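Local coordinates for protein of uncharacterized function (DUF1076) (Salmonella typhi, PDB 6IAI) that probably transfers ubiquitin as a type III secreted effector ligase and binds K48- and K63-linked diubiquitin, this chain being its N-terminal part, at residues Q62-V70 / R97-L108. Residues are numbered along the deposited sequence; the frame is centred on the assembly and turned at random.
Sequences QLRDLLYEV and RHIEWQGNAIRL
The hairpin of strands 59-63 and 66-71 packs on helix 91-113; here segment 97-108 crosses strand 66-70 at -41°. L66, Y68 and W101 carry the contact. L66 is wedged between two flat groups. Its CD2 sits over one face of the W101 indole, 4.1 Å from the centroid of the six-membered ring, a CH-pi contact. The same methyl lies over the centre of the R97 guanidinium, 3.9 Å from R97 CZ. W101 NE1 donates to the backbone at L67 O, 2.9 Å away. The donor stands above the carbonyl plane. The edge of W101 meets the face of Y68 in an offset edge-to-face pair, with planes 82° apart. F86 also stacks on W101.

At the hairpin turn, R97 grips D65 end-on: NH1 donates to OD2 at 2.8 Å and NH2 to OD1 at 3.1 Å. The R97 chain bends at chi2 and chi3, which turns the guanidinium toward the hairpin turn with its NE edge facing E100. R97 NE and NH2 share E100 OE1, NE at 2.7 Å. With D65 and E100 both at its edge, the guanidinium is fixed in rotation and presents a face to L66 CD2.

N104 ND2 gives Y68 OH a weak bond, while N104 OD1 accepts from the backbone N of I36. Further along the helix, L108 CD2 lies 3.9 Å from L63 CD1 and also touches Y68 CB. V84 of the next strand packs on Y68, A105 and L108. This is helix-on-sheet packing, a helix laid on one face of a small mixed sheet.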
ATOM      1  N   GLN A  62       2.218  -3.536  -0.473  1.00 30.41           N
ATOM      2  CA  GLN A  62       2.460  -4.001  -1.822  1.00 29.35           C
ATOM      3  C   GLN A  62       1.117  -4.351  -2.444  1.00 34.17           C
ATOM      4  O   GLN A  62       0.388  -5.181  -1.919  1.00 32.11           O
ATOM      5  CB  GLN A  62       3.436  -5.178  -1.866  1.00 29.87           C
ATOM      6  CG  GLN A  62       3.898  -5.540  -3.291  1.00 39.35           C
ATOM      7  CD  GLN A  62       4.885  -6.683  -3.319  1.00 52.34           C
ATOM      8  OE1 GLN A  62       4.868  -7.581  -2.482  1.00 44.72           O
ATOM      9  NE2 GLN A  62       5.779  -6.667  -4.275  1.00 55.46           N
ATOM     10  N   LEU A  63       0.766  -3.624  -3.520  1.00 33.67           N
ATOM     11  CA  LEU A  63      -0.453  -3.810  -4.315  1.00 33.85           C
ATOM     12  C   LEU A  63       0.052  -4.176  -5.697  1.00 39.97           C
ATOM     13  O   LEU A  63       0.785  -3.390  -6.297  1.00 39.05           O
ATOM     14  CB  LEU A  63      -1.329  -2.547  -4.347  1.00 33.15           C
ATOM     15  CG  LEU A  63      -1.834  -1.981  -3.010  1.00 36.27           C
ATOM     16  CD1 LEU A  63      -2.605  -0.711  -3.251  1.00 36.77           C
ATOM     17  CD2 LEU A  63      -2.706  -2.976  -2.242  1.00 35.36           C
ATOM     18  N   ARG A  64      -0.212  -5.429  -6.143  1.00 39.17           N
ATOM     19  CA  ARG A  64       0.328  -5.987  -7.389  1.00 39.60           C
ATOM     20  C   ARG A  64       1.853  -6.018  -7.253  1.00 42.84           C
ATOM     21  O   ARG A  64       2.367  -6.657  -6.345  1.00 42.16           O
ATOM     22  CB  ARG A  64      -0.092  -5.181  -8.638  1.00 42.85           C
ATOM     23  CG  ARG A  64      -1.510  -5.412  -9.094  1.00 60.27           C
ATOM     24  CD  ARG A  64      -1.640  -5.056 -10.572  1.00 81.70           C
ATOM     25  NE  ARG A  64      -1.493  -6.181 -11.513  1.00 98.80           N
ATOM     26  CZ  ARG A  64      -2.327  -7.218 -11.639  1.00112.50           C
ATOM     27  NH1 ARG A  64      -3.363  -7.356 -10.817  1.00 96.19           N
ATOM     28  NH2 ARG A  64      -2.100  -8.152 -12.553  1.00100.63           N
ATOM     29  N   ASP A  65       2.560  -5.258  -8.085  1.00 40.63           N
ATOM     30  CA  ASP A  65       4.024  -5.201  -8.079  1.00 40.89           C
ATOM     31  C   ASP A  65       4.589  -3.834  -7.638  1.00 45.17           C
ATOM     32  O   ASP A  65       5.796  -3.626  -7.729  1.00 47.45           O
ATOM     33  CB  ASP A  65       4.570  -5.627  -9.466  1.00 42.49           C
ATOM     34  CG  ASP A  65       4.167  -4.722 -10.619  1.00 56.00           C
ATOM     35  OD1 ASP A  65       2.987  -4.254 -10.640  1.00 57.61           O
ATOM     36  OD2 ASP A  65       5.008  -4.498 -11.511  1.00 61.85           O
ATOM     37  N   LEU A  66       3.741  -2.918  -7.145  1.00 38.71           N
ATOM     38  CA  LEU A  66       4.228  -1.621  -6.680  1.00 37.30           C
ATOM     39  C   LEU A  66       4.107  -1.481  -5.163  1.00 39.84           C
ATOM     40  O   LEU A  66       3.229  -2.095  -4.546  1.00 39.21           O
ATOM     41  CB  LEU A  66       3.546  -0.445  -7.420  1.00 37.49           C
ATOM     42  CG  LEU A  66       3.747  -0.367  -8.957  1.00 41.27           C
ATOM     43  CD1 LEU A  66       2.711   0.543  -9.599  1.00 41.34           C
ATOM     44  CD2 LEU A  66       5.192   0.029  -9.329  1.00 40.71           C
ATOM     45  N   LEU A  67       5.024  -0.694  -4.568  1.00 35.88           N
ATOM     46  CA  LEU A  67       5.101  -0.409  -3.137  1.00 34.91           C
ATOM     47  C   LEU A  67       4.571   0.972  -2.844  1.00 39.19           C
ATOM     48  O   LEU A  67       4.953   1.939  -3.511  1.00 37.61           O
ATOM     49  CB  LEU A  67       6.542  -0.484  -2.586  1.00 34.45           C
ATOM     50  CG  LEU A  67       7.339  -1.741  -2.800  1.00 39.09           C
ATOM     51  CD1 LEU A  67       8.643  -1.674  -2.002  1.00 37.83           C
ATOM     52  CD2 LEU A  67       6.525  -2.979  -2.448  1.00 42.47           C
ATOM     53  N   TYR A  68       3.760   1.064  -1.776  1.00 36.08           N
ATOM     54  CA  TYR A  68       3.126   2.277  -1.265  1.00 34.79           C
ATOM     55  C   TYR A  68       3.483   2.445   0.194  1.00 37.71           C
ATOM     56  O   TYR A  68       3.622   1.467   0.907  1.00 38.66           O
ATOM     57  CB  TYR A  68       1.602   2.182  -1.442  1.00 35.92           C
ATOM     58  CG  TYR A  68       1.226   1.942  -2.893  1.00 38.23           C
ATOM     59  CD1 TYR A  68       1.225   0.654  -3.432  1.00 40.22           C
ATOM     60  CD2 TYR A  68       0.963   3.010  -3.753  1.00 38.34           C
ATOM     61  CE1 TYR A  68       0.950   0.434  -4.782  1.00 40.62           C
ATOM     62  CE2 TYR A  68       0.669   2.800  -5.098  1.00 39.00           C
ATOM     63  CZ  TYR A  68       0.657   1.510  -5.607  1.00 46.69           C
ATOM     64  OH  TYR A  68       0.393   1.300  -6.930  1.00 44.30           O
ATOM     65  N   GLU A  69       3.696   3.686   0.625  1.00 33.49           N
ATOM     66  CA  GLU A  69       3.998   4.033   2.009  1.00 32.04           C
ATOM     67  C   GLU A  69       2.754   4.596   2.619  1.00 36.96           C
ATOM     68  O   GLU A  69       2.126   5.455   2.007  1.00 38.50           O
ATOM     69  CB  GLU A  69       5.137   5.034   2.078  1.00 33.29           C
ATOM     70  CG  GLU A  69       6.420   4.501   1.457  1.00 39.12           C
ATOM     71  CD  GLU A  69       7.548   5.496   1.254  1.00 73.02           C
ATOM     72  OE1 GLU A  69       7.274   6.692   0.989  1.00 63.25           O
ATOM     73  OE2 GLU A  69       8.715   5.039   1.255  1.00 78.40           O
ATOM     74  N   VAL A  70       2.312   4.037   3.754  1.00 33.59           N
ATOM     75  CA  VAL A  70       1.101   4.517   4.400  1.00 32.73           C
ATOM     76  C   VAL A  70       1.362   4.809   5.883  1.00 37.53           C
ATOM     77  O   VAL A  70       2.095   4.092   6.562  1.00 36.90           O
ATOM     78  CB  VAL A  70      -0.206   3.694   4.147  1.00 36.05           C
ATOM     79  CG1 VAL A  70      -0.090   2.596   3.094  1.00 35.99           C
ATOM     80  CG2 VAL A  70      -0.961   3.287   5.389  1.00 35.35           C
ATOM     81  N   ARG A  97       6.732   3.810 -14.509  1.00 52.88           N
ATOM     82  CA  ARG A  97       5.483   3.602 -13.757  1.00 51.05           C
ATOM     83  C   ARG A  97       4.888   4.786 -12.994  1.00 51.80           C
ATOM     84  O   ARG A  97       3.777   4.630 -12.487  1.00 50.95           O
ATOM     85  CB  ARG A  97       5.648   2.444 -12.751  1.00 48.40           C
ATOM     86  CG  ARG A  97       6.523   1.262 -13.177  1.00 49.81           C
ATOM     87  CD  ARG A  97       5.853   0.333 -14.161  1.00 45.63           C
ATOM     88  NE  ARG A  97       4.610  -0.216 -13.632  1.00 44.20           N
ATOM     89  CZ  ARG A  97       4.511  -1.346 -12.935  1.00 55.19           C
ATOM     90  NH1 ARG A  97       5.594  -2.060 -12.656  1.00 44.81           N
ATOM     91  NH2 ARG A  97       3.329  -1.765 -12.507  1.00 35.21           N
ATOM     92  N   HIS A  98       5.576   5.937 -12.903  1.00 47.76           N
ATOM     93  CA  HIS A  98       5.129   7.082 -12.102  1.00 48.53           C
ATOM     94  C   HIS A  98       3.657   7.465 -12.255  1.00 51.48           C
ATOM     95  O   HIS A  98       3.028   7.757 -11.237  1.00 53.53           O
ATOM     96  CB  HIS A  98       6.017   8.316 -12.284  1.00 50.83           C
ATOM     97  CG  HIS A  98       6.031   8.898 -13.662  1.00 55.74           C
ATOM     98  ND1 HIS A  98       5.436  10.113 -13.929  1.00 58.17           N
ATOM     99  CD2 HIS A  98       6.610   8.434 -14.796  1.00 58.26           C
ATOM    100  CE1 HIS A  98       5.658  10.344 -15.212  1.00 58.07           C
ATOM    101  NE2 HIS A  98       6.365   9.360 -15.773  1.00 58.31           N
ATOM    102  N   ILE A  99       3.095   7.430 -13.480  1.00 44.87           N
ATOM    103  CA  ILE A  99       1.698   7.791 -13.706  1.00 43.23           C
ATOM    104  C   ILE A  99       0.749   6.843 -12.975  1.00 45.96           C
ATOM    105  O   ILE A  99      -0.053   7.331 -12.182  1.00 47.15           O
ATOM    106  CB  ILE A  99       1.332   7.965 -15.211  1.00 45.97           C
ATOM    107  CG1 ILE A  99       2.156   9.123 -15.853  1.00 47.33           C
ATOM    108  CG2 ILE A  99      -0.185   8.215 -15.374  1.00 44.02           C
ATOM    109  CD1 ILE A  99       2.307   9.027 -17.432  1.00 58.53           C
ATOM    110  N   GLU A 100       0.840   5.509 -13.211  1.00 40.72           N
ATOM    111  CA  GLU A 100      -0.058   4.559 -12.531  1.00 39.86           C
ATOM    112  C   GLU A 100       0.209   4.497 -11.046  1.00 41.99           C
ATOM    113  O   GLU A 100      -0.736   4.347 -10.275  1.00 40.77           O
ATOM    114  CB  GLU A 100      -0.064   3.143 -13.152  1.00 40.71           C
ATOM    115  CG  GLU A 100       1.269   2.435 -13.147  1.00 48.22           C
ATOM    116  CD  GLU A 100       1.198   0.924 -13.213  1.00 64.08           C
ATOM    117  OE1 GLU A 100       1.992   0.346 -13.982  1.00 63.40           O
ATOM    118  OE2 GLU A 100       0.362   0.315 -12.508  1.00 53.91           O
ATOM    119  N   TRP A 101       1.489   4.620 -10.656  1.00 38.42           N
ATOM    120  CA  TRP A 101       1.910   4.611  -9.274  1.00 39.08           C
ATOM    121  C   TRP A 101       1.194   5.720  -8.490  1.00 43.89           C
ATOM    122  O   TRP A 101       0.539   5.425  -7.486  1.00 43.49           O
ATOM    123  CB  TRP A 101       3.427   4.767  -9.206  1.00 39.23           C
ATOM    124  CG  TRP A 101       4.065   4.048  -8.062  1.00 41.95           C
ATOM    125  CD1 TRP A 101       3.460   3.634  -6.910  1.00 45.09           C
ATOM    126  CD2 TRP A 101       5.460   3.741  -7.916  1.00 42.59           C
ATOM    127  NE1 TRP A 101       4.379   3.038  -6.080  1.00 44.97           N
ATOM    128  CE2 TRP A 101       5.621   3.107  -6.663  1.00 46.68           C
ATOM    129  CE3 TRP A 101       6.597   3.936  -8.727  1.00 44.83           C
ATOM    130  CZ2 TRP A 101       6.870   2.660  -6.201  1.00 46.23           C
ATOM    131  CZ3 TRP A 101       7.831   3.475  -8.278  1.00 46.50           C
ATOM    132  CH2 TRP A 101       7.958   2.847  -7.026  1.00 47.03           C
ATOM    133  N   GLN A 102       1.242   6.978  -9.005  1.00 40.97           N
ATOM    134  CA  GLN A 102       0.577   8.159  -8.431  1.00 40.14           C
ATOM    135  C   GLN A 102      -0.947   8.026  -8.359  1.00 42.84           C
ATOM    136  O   GLN A 102      -1.550   8.346  -7.327  1.00 43.84           O
ATOM    137  CB  GLN A 102       0.996   9.439  -9.179  1.00 41.47           C
ATOM    138  CG  GLN A 102       0.467  10.762  -8.600  1.00 57.85           C
ATOM    139  CD  GLN A 102       1.018  11.075  -7.231  1.00 85.33           C
ATOM    140  OE1 GLN A 102       0.422  10.734  -6.202  1.00 82.47           O
ATOM    141  NE2 GLN A 102       2.176  11.721  -7.188  1.00 84.37           N
ATOM    142  N   GLY A 103      -1.549   7.551  -9.441  1.00 37.69           N
ATOM    143  CA  GLY A 103      -2.988   7.334  -9.538  1.00 36.37           C
ATOM    144  C   GLY A 103      -3.501   6.307  -8.566  1.00 39.97           C
ATOM    145  O   GLY A 103      -4.581   6.479  -7.977  1.00 41.66           O
ATOM    146  N   ASN A 104      -2.720   5.228  -8.391  1.00 35.44           N
ATOM    147  CA  ASN A 104      -3.035   4.149  -7.455  1.00 35.50           C
ATOM    148  C   ASN A 104      -2.878   4.649  -6.015  1.00 36.10           C
ATOM    149  O   ASN A 104      -3.709   4.326  -5.165  1.00 35.79           O
ATOM    150  CB  ASN A 104      -2.133   2.958  -7.708  1.00 37.48           C
ATOM    151  CG  ASN A 104      -2.492   2.161  -8.921  1.00 46.04           C
ATOM    152  OD1 ASN A 104      -3.648   2.098  -9.342  1.00 37.80           O
ATOM    153  ND2 ASN A 104      -1.514   1.478  -9.461  1.00 41.91           N
ATOM    154  N   ALA A 105      -1.829   5.474  -5.770  1.00 29.31           N
ATOM    155  CA  ALA A 105      -1.565   6.083  -4.470  1.00 29.14           C
ATOM    156  C   ALA A 105      -2.750   6.949  -4.033  1.00 36.72           C
ATOM    157  O   ALA A 105      -3.202   6.797  -2.896  1.00 37.29           O
ATOM    158  CB  ALA A 105      -0.267   6.880  -4.512  1.00 29.56           C
ATOM    159  N   ILE A 106      -3.337   7.752  -4.980  1.00 34.95           N
ATOM    160  CA  ILE A 106      -4.520   8.597  -4.775  1.00 34.04           C
ATOM    161  C   ILE A 106      -5.704   7.728  -4.384  1.00 37.84           C
ATOM    162  O   ILE A 106      -6.422   8.041  -3.430  1.00 39.14           O
ATOM    163  CB  ILE A 106      -4.865   9.459  -6.054  1.00 37.86           C
ATOM    164  CG1 ILE A 106      -3.807  10.534  -6.419  1.00 39.65           C
ATOM    165  CG2 ILE A 106      -6.244  10.093  -5.953  1.00 37.29           C
ATOM    166  CD1 ILE A 106      -3.348  11.471  -5.349  1.00 59.73           C
ATOM    167  N   ARG A 107      -5.929   6.648  -5.149  1.00 35.87           N
ATOM    168  CA  ARG A 107      -7.055   5.718  -4.964  1.00 34.91           C
ATOM    169  C   ARG A 107      -6.985   5.015  -3.633  1.00 36.67           C
ATOM    170  O   ARG A 107      -8.001   4.948  -2.925  1.00 38.30           O
ATOM    171  CB  ARG A 107      -7.118   4.711  -6.117  1.00 37.58           C
ATOM    172  CG  ARG A 107      -7.729   5.300  -7.380  1.00 46.85           C
ATOM    173  CD  ARG A 107      -7.368   4.489  -8.597  1.00 59.30           C
ATOM    174  NE  ARG A 107      -7.665   5.227  -9.823  1.00 72.64           N
ATOM    175  CZ  ARG A 107      -8.775   5.088 -10.528  1.00 84.27           C
ATOM    176  NH1 ARG A 107      -9.703   4.208 -10.156  1.00 69.98           N
ATOM    177  NH2 ARG A 107      -8.967   5.820 -11.618  1.00 65.13           N
ATOM    178  N   LEU A 108      -5.782   4.534  -3.262  1.00 29.52           N
ATOM    179  CA  LEU A 108      -5.571   3.889  -1.972  1.00 29.29           C
ATOM    180  C   LEU A 108      -5.898   4.858  -0.822  1.00 31.96           C
ATOM    181  O   LEU A 108      -6.660   4.495   0.080  1.00 31.76           O
ATOM    182  CB  LEU A 108      -4.147   3.286  -1.855  1.00 29.32           C
ATOM    183  CG  LEU A 108      -3.865   2.509  -0.572  1.00 32.34           C
ATOM    184  CD1 LEU A 108      -4.880   1.370  -0.368  1.00 31.33           C
ATOM    185  CD2 LEU A 108      -2.420   2.061  -0.513  1.00 33.29           C
TER